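Local coordinates for mandelate racemase/muconate lactonizing enzyme/Enolase superfamily (Rhodobacter sphaeroides, PDB 2HZG), which belongs to the enolase superfamily, in which a smaller N-terminal domain accompanies a C-terminal barrel that here carries a sodium ion at the ends of its strands, at residues Leu226-Asp231 with Gly252-His257; Gly272-Asp277 with Ile299-His304. All coordinates share one frame; numbering follows the deposited sequence.

Contact 1 of 2, residues Leu226-Asp231 with Gly252-His257. With NA (sodium ion), chain C.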
ATOM      1  N   LEU A 226      11.156  20.501   6.530  1.00 14.61           N
ATOM      2  CA  LEU A 226      11.730  19.627   5.533  1.00 14.35           C
ATOM      3  C   LEU A 226      10.756  18.486   5.394  1.00 14.15           C
ATOM      4  O   LEU A 226      10.520  17.745   6.339  1.00 14.67           O
ATOM      5  CB  LEU A 226      13.101  19.119   5.999  1.00 13.73           C
ATOM      6  CG  LEU A 226      13.729  18.033   5.120  1.00 14.60           C
ATOM      7  CD1 LEU A 226      14.023  18.578   3.708  1.00 13.83           C
ATOM      8  CD2 LEU A 226      14.985  17.456   5.817  1.00 15.14           C
ATOM      9  N   GLU A 227      10.192  18.351   4.199  1.00 14.93           N
ATOM     10  CA  GLU A 227       9.072  17.452   3.941  1.00 13.89           C
ATOM     11  C   GLU A 227       9.533  16.172   3.242  1.00 13.71           C
ATOM     12  O   GLU A 227      10.373  16.210   2.340  1.00 13.44           O
ATOM     13  CB  GLU A 227       8.029  18.211   3.115  1.00 14.48           C
ATOM     14  CG  GLU A 227       6.845  17.412   2.624  1.00 14.04           C
ATOM     15  CD  GLU A 227       5.791  18.295   1.981  1.00 16.04           C
ATOM     16  OE1 GLU A 227       5.702  19.499   2.310  1.00 15.13           O
ATOM     17  OE2 GLU A 227       5.013  17.762   1.165  1.00 19.31           O
ATOM     18  N   GLU A 228       9.006  15.038   3.701  1.00 13.93           N
ATOM     19  CA  GLU A 228       9.293  13.727   3.102  1.00 15.35           C
ATOM     20  C   GLU A 228      10.785  13.447   2.894  1.00 14.62           C
ATOM     21  O   GLU A 228      11.194  13.139   1.769  1.00 14.40           O
ATOM     22  CB  GLU A 228       8.556  13.575   1.754  1.00 15.65           C
ATOM     23  CG  GLU A 228       7.041  13.407   1.886  1.00 19.93           C
ATOM     24  CD  GLU A 228       6.500  12.352   0.926  1.00 24.33           C
ATOM     25  OE1 GLU A 228       6.096  11.245   1.419  1.00 22.97           O
ATOM     26  OE2 GLU A 228       6.524  12.614  -0.318  1.00 22.23           O
ATOM     27  N   PRO A 229      11.612  13.563   3.961  1.00 14.77           N
ATOM     28  CA  PRO A 229      13.048  13.282   3.698  1.00 15.16           C
ATOM     29  C   PRO A 229      13.318  11.829   3.250  1.00 14.90           C
ATOM     30  O   PRO A 229      14.287  11.579   2.551  1.00 14.56           O
ATOM     31  CB  PRO A 229      13.731  13.551   5.059  1.00 14.85           C
ATOM     32  CG  PRO A 229      12.591  13.414   6.084  1.00 14.76           C
ATOM     33  CD  PRO A 229      11.349  13.906   5.377  1.00 14.26           C
ATOM     34  N   PHE A 230      12.459  10.899   3.660  1.00 15.31           N
ATOM     35  CA  PHE A 230      12.722   9.462   3.518  1.00 15.81           C
ATOM     36  C   PHE A 230      11.542   8.685   2.940  1.00 17.09           C
ATOM     37  O   PHE A 230      10.445   9.253   2.791  1.00 16.31           O
ATOM     38  CB  PHE A 230      13.058   8.872   4.895  1.00 15.05           C
ATOM     39  CG  PHE A 230      14.206   9.559   5.595  1.00 14.93           C
ATOM     40  CD1 PHE A 230      15.512   9.484   5.075  1.00 13.92           C
ATOM     41  CD2 PHE A 230      13.983  10.270   6.773  1.00 12.26           C
ATOM     42  CE1 PHE A 230      16.579  10.120   5.729  1.00 14.22           C
ATOM     43  CE2 PHE A 230      15.039  10.912   7.433  1.00 13.86           C
ATOM     44  CZ  PHE A 230      16.339  10.838   6.916  1.00 12.81           C
ATOM     45  N   ASP A 231      11.762   7.390   2.638  1.00 17.97           N
ATOM     46  CA  ASP A 231      10.660   6.444   2.365  1.00 19.58           C
ATOM     47  C   ASP A 231       9.536   6.739   3.350  1.00 19.21           C
ATOM     48  O   ASP A 231       9.810   6.960   4.527  1.00 19.47           O
ATOM     49  CB  ASP A 231      11.051   4.973   2.647  1.00 20.41           C
ATOM     50  CG  ASP A 231      12.086   4.407   1.693  1.00 23.58           C
ATOM     51  OD1 ASP A 231      12.459   5.051   0.690  1.00 26.48           O
ATOM     52  OD2 ASP A 231      12.511   3.255   1.965  1.00 28.08           O
ATOM     53  N   GLY A 252       5.615  15.335   6.939  1.00 15.71           N
ATOM     54  CA  GLY A 252       5.288  14.272   5.994  1.00 15.23           C
ATOM     55  C   GLY A 252       3.877  13.773   6.205  1.00 15.53           C
ATOM     56  O   GLY A 252       3.116  14.353   6.989  1.00 15.41           O
ATOM     57  N   GLY A 253       3.551  12.671   5.527  1.00 15.74           N
ATOM     58  CA  GLY A 253       2.242  12.050   5.635  1.00 15.52           C
ATOM     59  C   GLY A 253       1.456  12.001   4.344  1.00 16.44           C
ATOM     60  O   GLY A 253       0.436  11.311   4.273  1.00 16.27           O
ATOM     61  N   GLU A 254       1.903  12.718   3.311  1.00 16.07           N
ATOM     62  CA  GLU A 254       1.137  12.736   2.061  1.00 16.81           C
ATOM     63  C   GLU A 254       1.020  11.353   1.409  1.00 16.57           C
ATOM     64  O   GLU A 254       0.099  11.100   0.616  1.00 16.65           O
ATOM     65  CB  GLU A 254       1.759  13.696   1.067  1.00 16.67           C
ATOM     66  CG  GLU A 254       2.967  13.102   0.360  1.00 18.08           C
ATOM     67  CD  GLU A 254       3.494  14.055  -0.660  1.00 19.46           C
ATOM     68  OE1 GLU A 254       3.399  13.752  -1.860  1.00 22.56           O
ATOM     69  OE2 GLU A 254       3.970  15.132  -0.242  1.00 22.25           O
ATOM     70  N   ALA A 255       1.953  10.472   1.725  1.00 16.17           N
ATOM     71  CA  ALA A 255       1.898   9.109   1.179  1.00 17.00           C
ATOM     72  C   ALA A 255       0.992   8.174   1.989  1.00 16.26           C
ATOM     73  O   ALA A 255       0.774   7.023   1.578  1.00 16.95           O
ATOM     74  CB  ALA A 255       3.300   8.516   1.040  1.00 17.14           C
ATOM     75  N   ALA A 256       0.437   8.649   3.108  1.00 15.39           N
ATOM     76  CA  ALA A 256      -0.479   7.799   3.908  1.00 15.14           C
ATOM     77  C   ALA A 256      -1.695   7.392   3.072  1.00 15.12           C
ATOM     78  O   ALA A 256      -2.414   8.253   2.532  1.00 15.04           O
ATOM     79  CB  ALA A 256      -0.934   8.506   5.190  1.00 14.48           C
ATOM     80  N   HIS A 257      -1.910   6.089   2.928  1.00 15.14           N
ATOM     81  CA  HIS A 257      -3.110   5.603   2.236  1.00 15.38           C
ATOM     82  C   HIS A 257      -4.056   4.965   3.262  1.00 15.51           C
ATOM     83  O   HIS A 257      -5.042   4.354   2.906  1.00 15.64           O
ATOM     84  CB  HIS A 257      -2.764   4.635   1.087  1.00 15.01           C
ATOM     85  CG  HIS A 257      -1.968   3.438   1.521  1.00 17.78           C
ATOM     86  ND1 HIS A 257      -0.604   3.341   1.341  1.00 18.81           N
ATOM     87  CD2 HIS A 257      -2.349   2.290   2.133  1.00 17.80           C
ATOM     88  CE1 HIS A 257      -0.182   2.183   1.818  1.00 18.65           C
ATOM     89  NE2 HIS A 257      -1.221   1.525   2.295  1.00 18.89           N
TER
HETATM   90 NA    NA C1101       4.977  16.888  -1.010  1.00 22.84          NA
HETATM   91  O   HOH W   1       4.451  10.482   3.538  1.00 21.07           O
HETATM   92  O   HOH W   2       5.128  11.238  -2.284  1.00 31.30           O
HETATM   93  O   HOH W   3       6.962  14.857  -1.168  1.00 18.20           O
HETATM   94  O   HOH W   4       4.316  15.832  -3.133  1.00 18.95           O
HETATM   95  O   HOH W   5       3.604  18.813  -2.013  1.00 19.08           O
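Three glutamates crowd together where Leu226-Asp231 meets Gly252-His257, and no hydrogen bond joins the segments directly. A sodium ion links them instead: Glu227 OE2 binds NA at 2.3 Å and Glu254 OE2 binds it at 2.2 Å, which leaves these two oxygens 3.2 Å apart. Glu227 reaches the ion as an extended chain with CG anti to the backbone N, while Glu254 starts from the crowded position between N and carbonyl carbon (chi1 79°). The third acid, Glu228, bends at chi2 and stacks its carboxylate on that of Glu254, the planes 8° apart and OE2 3.4 Å from Glu254 CD. Glu227 and Glu254, with Asp199, stand at or just past the C-terminal ends of successive barrel strands, the usual place of the metal site in this superfamily; Glu228 does not bind the ion. Lys165 pairs with Glu227 OE1 and Arg280 with Glu254 OE1, and these cations should temper the repulsion between Glu227 and Glu254. The stacked carboxylates are the tight part; around the ion and beside the turn Gly253-Ala256, water fills in. Waters 3, 4 and 5 bind the ion, water 3 donating a short 2.4 Å bond to Glu228 OE2 and water 4 one to Glu254 OE1. Glu228 OE1, also bonded by Gln202, accepts from water 1 at 2.8 Å, and that water accepts from Gly253 N and Ala255 N.

Contact 2 of 2, residues Gly272-Asp277 with Ile299-His304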
ATOM      1  N   GLY A 272       6.769  17.444  12.972  1.00 16.17           N
ATOM      2  CA  GLY A 272       6.074  18.617  13.463  1.00 16.24           C
ATOM      3  C   GLY A 272       4.833  18.977  12.675  1.00 16.74           C
ATOM      4  O   GLY A 272       3.994  19.731  13.167  1.00 17.77           O
ATOM      5  N   PHE A 273       4.714  18.453  11.452  1.00 16.21           N
ATOM      6  CA  PHE A 273       3.584  18.749  10.567  1.00 16.16           C
ATOM      7  C   PHE A 273       3.113  17.456   9.926  1.00 15.74           C
ATOM      8  O   PHE A 273       3.903  16.759   9.309  1.00 15.35           O
ATOM      9  CB  PHE A 273       3.972  19.753   9.439  1.00 15.38           C
ATOM     10  CG  PHE A 273       4.445  21.096   9.959  1.00 16.80           C
ATOM     11  CD1 PHE A 273       3.543  22.163  10.094  1.00 17.75           C
ATOM     12  CD2 PHE A 273       5.773  21.284  10.340  1.00 17.03           C
ATOM     13  CE1 PHE A 273       3.971  23.409  10.588  1.00 18.64           C
ATOM     14  CE2 PHE A 273       6.217  22.524  10.845  1.00 17.59           C
ATOM     15  CZ  PHE A 273       5.316  23.583  10.968  1.00 18.52           C
ATOM     16  N   ILE A 274       1.831  17.148  10.082  1.00 15.71           N
ATOM     17  CA  ILE A 274       1.224  16.010   9.379  1.00 15.75           C
ATOM     18  C   ILE A 274       0.450  16.564   8.184  1.00 15.05           C
ATOM     19  O   ILE A 274      -0.290  17.538   8.306  1.00 15.46           O
ATOM     20  CB  ILE A 274       0.350  15.120  10.333  1.00 16.18           C
ATOM     21  CG1 ILE A 274      -0.158  13.844   9.624  1.00 16.04           C
ATOM     22  CG2 ILE A 274      -0.855  15.909  10.916  1.00 14.91           C
ATOM     23  CD1 ILE A 274       0.892  12.740   9.424  1.00 14.70           C
ATOM     24  N   GLN A 275       0.670  15.965   7.021  1.00 14.90           N
ATOM     25  CA  GLN A 275       0.175  16.493   5.764  1.00 14.79           C
ATOM     26  C   GLN A 275      -0.578  15.392   5.065  1.00 14.58           C
ATOM     27  O   GLN A 275      -0.029  14.331   4.760  1.00 14.25           O
ATOM     28  CB  GLN A 275       1.320  17.003   4.883  1.00 15.37           C
ATOM     29  CG  GLN A 275       2.269  17.960   5.608  1.00 14.99           C
ATOM     30  CD  GLN A 275       3.541  18.223   4.832  1.00 19.34           C
ATOM     31  OE1 GLN A 275       4.282  17.293   4.492  1.00 19.64           O
ATOM     32  NE2 GLN A 275       3.815  19.494   4.560  1.00 18.72           N
ATOM     33  N   ILE A 276      -1.848  15.649   4.797  1.00 13.61           N
ATOM     34  CA  ILE A 276      -2.735  14.576   4.358  1.00 13.24           C
ATOM     35  C   ILE A 276      -3.405  14.905   3.035  1.00 13.40           C
ATOM     36  O   ILE A 276      -3.941  15.988   2.844  1.00 12.37           O
ATOM     37  CB  ILE A 276      -3.819  14.259   5.426  1.00 13.02           C
ATOM     38  CG1 ILE A 276      -3.165  13.847   6.760  1.00 12.60           C
ATOM     39  CG2 ILE A 276      -4.852  13.245   4.876  1.00 11.95           C
ATOM     40  CD1 ILE A 276      -2.379  12.535   6.722  1.00 12.19           C
ATOM     41  N   ASP A 277      -3.349  13.934   2.131  1.00 13.99           N
ATOM     42  CA  ASP A 277      -4.020  14.014   0.862  1.00 14.89           C
ATOM     43  C   ASP A 277      -5.313  13.203   0.937  1.00 15.33           C
ATOM     44  O   ASP A 277      -5.269  11.983   1.024  1.00 15.85           O
ATOM     45  CB  ASP A 277      -3.110  13.469  -0.247  1.00 14.98           C
ATOM     46  CG  ASP A 277      -3.567  13.899  -1.616  1.00 16.48           C
ATOM     47  OD1 ASP A 277      -4.745  13.699  -1.937  1.00 17.74           O
ATOM     48  OD2 ASP A 277      -2.766  14.442  -2.394  1.00 20.17           O
ATOM     49  N   ILE A 299      -0.034  18.416  17.126  1.00 22.26           N
ATOM     50  CA  ILE A 299       0.690  18.453  15.855  1.00 21.05           C
ATOM     51  C   ILE A 299      -0.127  19.228  14.815  1.00 20.13           C
ATOM     52  O   ILE A 299      -1.308  18.968  14.625  1.00 20.37           O
ATOM     53  CB  ILE A 299       1.051  17.013  15.362  1.00 21.27           C
ATOM     54  CG1 ILE A 299       2.002  16.341  16.377  1.00 21.56           C
ATOM     55  CG2 ILE A 299       1.680  17.046  13.936  1.00 19.44           C
ATOM     56  CD1 ILE A 299       2.214  14.852  16.174  1.00 21.56           C
ATOM     57  N   THR A 300       0.512  20.183  14.151  1.00 19.32           N
ATOM     58  CA  THR A 300      -0.117  20.945  13.080  1.00 18.26           C
ATOM     59  C   THR A 300      -0.504  20.060  11.893  1.00 17.71           C
ATOM     60  O   THR A 300       0.316  19.317  11.357  1.00 17.24           O
ATOM     61  CB  THR A 300       0.785  22.082  12.585  1.00 18.65           C
ATOM     62  OG1 THR A 300       1.165  22.906  13.692  1.00 19.03           O
ATOM     63  CG2 THR A 300       0.043  22.956  11.513  1.00 18.32           C
ATOM     64  N   TYR A 301      -1.773  20.156  11.502  1.00 17.10           N
ATOM     65  CA  TYR A 301      -2.305  19.457  10.343  1.00 16.31           C
ATOM     66  C   TYR A 301      -2.314  20.404   9.133  1.00 15.77           C
ATOM     67  O   TYR A 301      -2.671  21.565   9.257  1.00 15.50           O
ATOM     68  CB  TYR A 301      -3.724  18.966  10.660  1.00 15.92           C
ATOM     69  CG  TYR A 301      -4.391  18.180   9.568  1.00 16.49           C
ATOM     70  CD1 TYR A 301      -4.549  16.788   9.677  1.00 15.04           C
ATOM     71  CD2 TYR A 301      -4.946  18.832   8.449  1.00 17.37           C
ATOM     72  CE1 TYR A 301      -5.197  16.061   8.669  1.00 16.74           C
ATOM     73  CE2 TYR A 301      -5.586  18.114   7.436  1.00 15.81           C
ATOM     74  CZ  TYR A 301      -5.705  16.736   7.558  1.00 15.21           C
ATOM     75  OH  TYR A 301      -6.339  16.042   6.573  1.00 16.50           O
ATOM     76  N   VAL A 302      -1.900  19.890   7.976  1.00 14.93           N
ATOM     77  CA  VAL A 302      -1.913  20.653   6.738  1.00 14.88           C
ATOM     78  C   VAL A 302      -2.429  19.712   5.672  1.00 14.75           C
ATOM     79  O   VAL A 302      -2.176  18.509   5.728  1.00 14.43           O
ATOM     80  CB  VAL A 302      -0.484  21.183   6.312  1.00 14.50           C
ATOM     81  CG1 VAL A 302      -0.614  22.331   5.297  1.00 14.36           C
ATOM     82  CG2 VAL A 302       0.372  21.649   7.518  1.00 14.16           C
ATOM     83  N   ASN A 303      -3.169  20.245   4.710  1.00 14.23           N
ATOM     84  CA  ASN A 303      -3.465  19.475   3.515  1.00 14.61           C
ATOM     85  C   ASN A 303      -2.202  19.230   2.683  1.00 14.29           C
ATOM     86  O   ASN A 303      -1.266  20.054   2.691  1.00 14.41           O
ATOM     87  CB  ASN A 303      -4.507  20.189   2.650  1.00 13.94           C
ATOM     88  CG  ASN A 303      -4.008  21.519   2.129  1.00 14.35           C
ATOM     89  OD1 ASN A 303      -3.495  22.334   2.886  1.00 13.86           O
ATOM     90  ND2 ASN A 303      -4.130  21.731   0.835  1.00 13.89           N
ATOM     91  N   HIS A 304      -2.172  18.089   1.996  1.00 13.45           N
ATOM     92  CA  HIS A 304      -1.323  17.940   0.831  1.00 14.24           C
ATOM     93  C   HIS A 304      -2.207  18.079  -0.403  1.00 14.84           C
ATOM     94  O   HIS A 304      -3.122  17.284  -0.601  1.00 14.56           O
ATOM     95  CB  HIS A 304      -0.597  16.583   0.768  1.00 14.99           C
ATOM     96  CG  HIS A 304       0.086  16.361  -0.545  1.00 14.34           C
ATOM     97  ND1 HIS A 304      -0.525  15.732  -1.607  1.00 17.73           N
ATOM     98  CD2 HIS A 304       1.298  16.763  -0.994  1.00 15.27           C
ATOM     99  CE1 HIS A 304       0.286  15.732  -2.649  1.00 16.82           C
ATOM    100  NE2 HIS A 304       1.402  16.349  -2.301  1.00 17.65           N
TER
HETATM  101  O   HOH W   6       3.190  20.869  15.376  1.00 32.99           O
HETATM  102  O   HOH W   7      -6.307  17.087   4.192  1.00 13.70           O
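Strands 273-276 and 300-303 run parallel, neighbours in the eight-stranded barrel, with helix 284-297 on the connection between them in a beta-alpha-beta crossover. Their backbone donors and acceptors alternate: Ile274 N gives to Thr300 O and Val302 N to Ile274 O, both at 2.9 Å and nearly along the C=O axis, then Ile276 N gives to Val302 O. The last bond, His304 N to Ile276 O at 2.9 Å, is straight at the hydrogen (175°), yet its donor sits above the carbonyl plane. Water 7 supplies that same oxygen with a second donor and accepts from Tyr301 OH at 2.6 Å. The phenol lies across Ile276, whose CG1 is 3.6 Å from Tyr301 CE1. At the other end, water 6 bridges Gly272 O and Thr300 N. Past the strands, ND1 of His304 donates to the anti lone pair of Asp277 OD2 at 2.7 Å, in the ring plane, though bent at the hydrogen (150°). Asp277 OD1 caps the following helix through a weak bond to Gly279 N. With the proton on ND1 and a carboxylate behind it, the bond should restrain the rotation of the imidazole and probably makes it more basic.

Overall arrangement
Contact 1 and contact 2, their centres about 10 Å apart, sample four consecutive strands of one parallel barrel: 225-227, 249-252, 273-276 and 300-303. The sheet itself links them, since Gly252 O lies 2.9 Å from Gln275 N, a probable hydrogen bond. Gln275 NE2 approaches Glu227 OE1 at 2.9 Å in a weak hydrogen bond, so a residue of contact 2 serves as second shell to a sodium ligand of contact 1. His304, held by Asp277, packs its CD2 3.2 Å from Glu254 OE2, and its side chain comes within about 4 Å of the ion at the nearest atoms. Contact 1 holds two of the ion's ligands, and the C-terminal end of contact 2 borders the site.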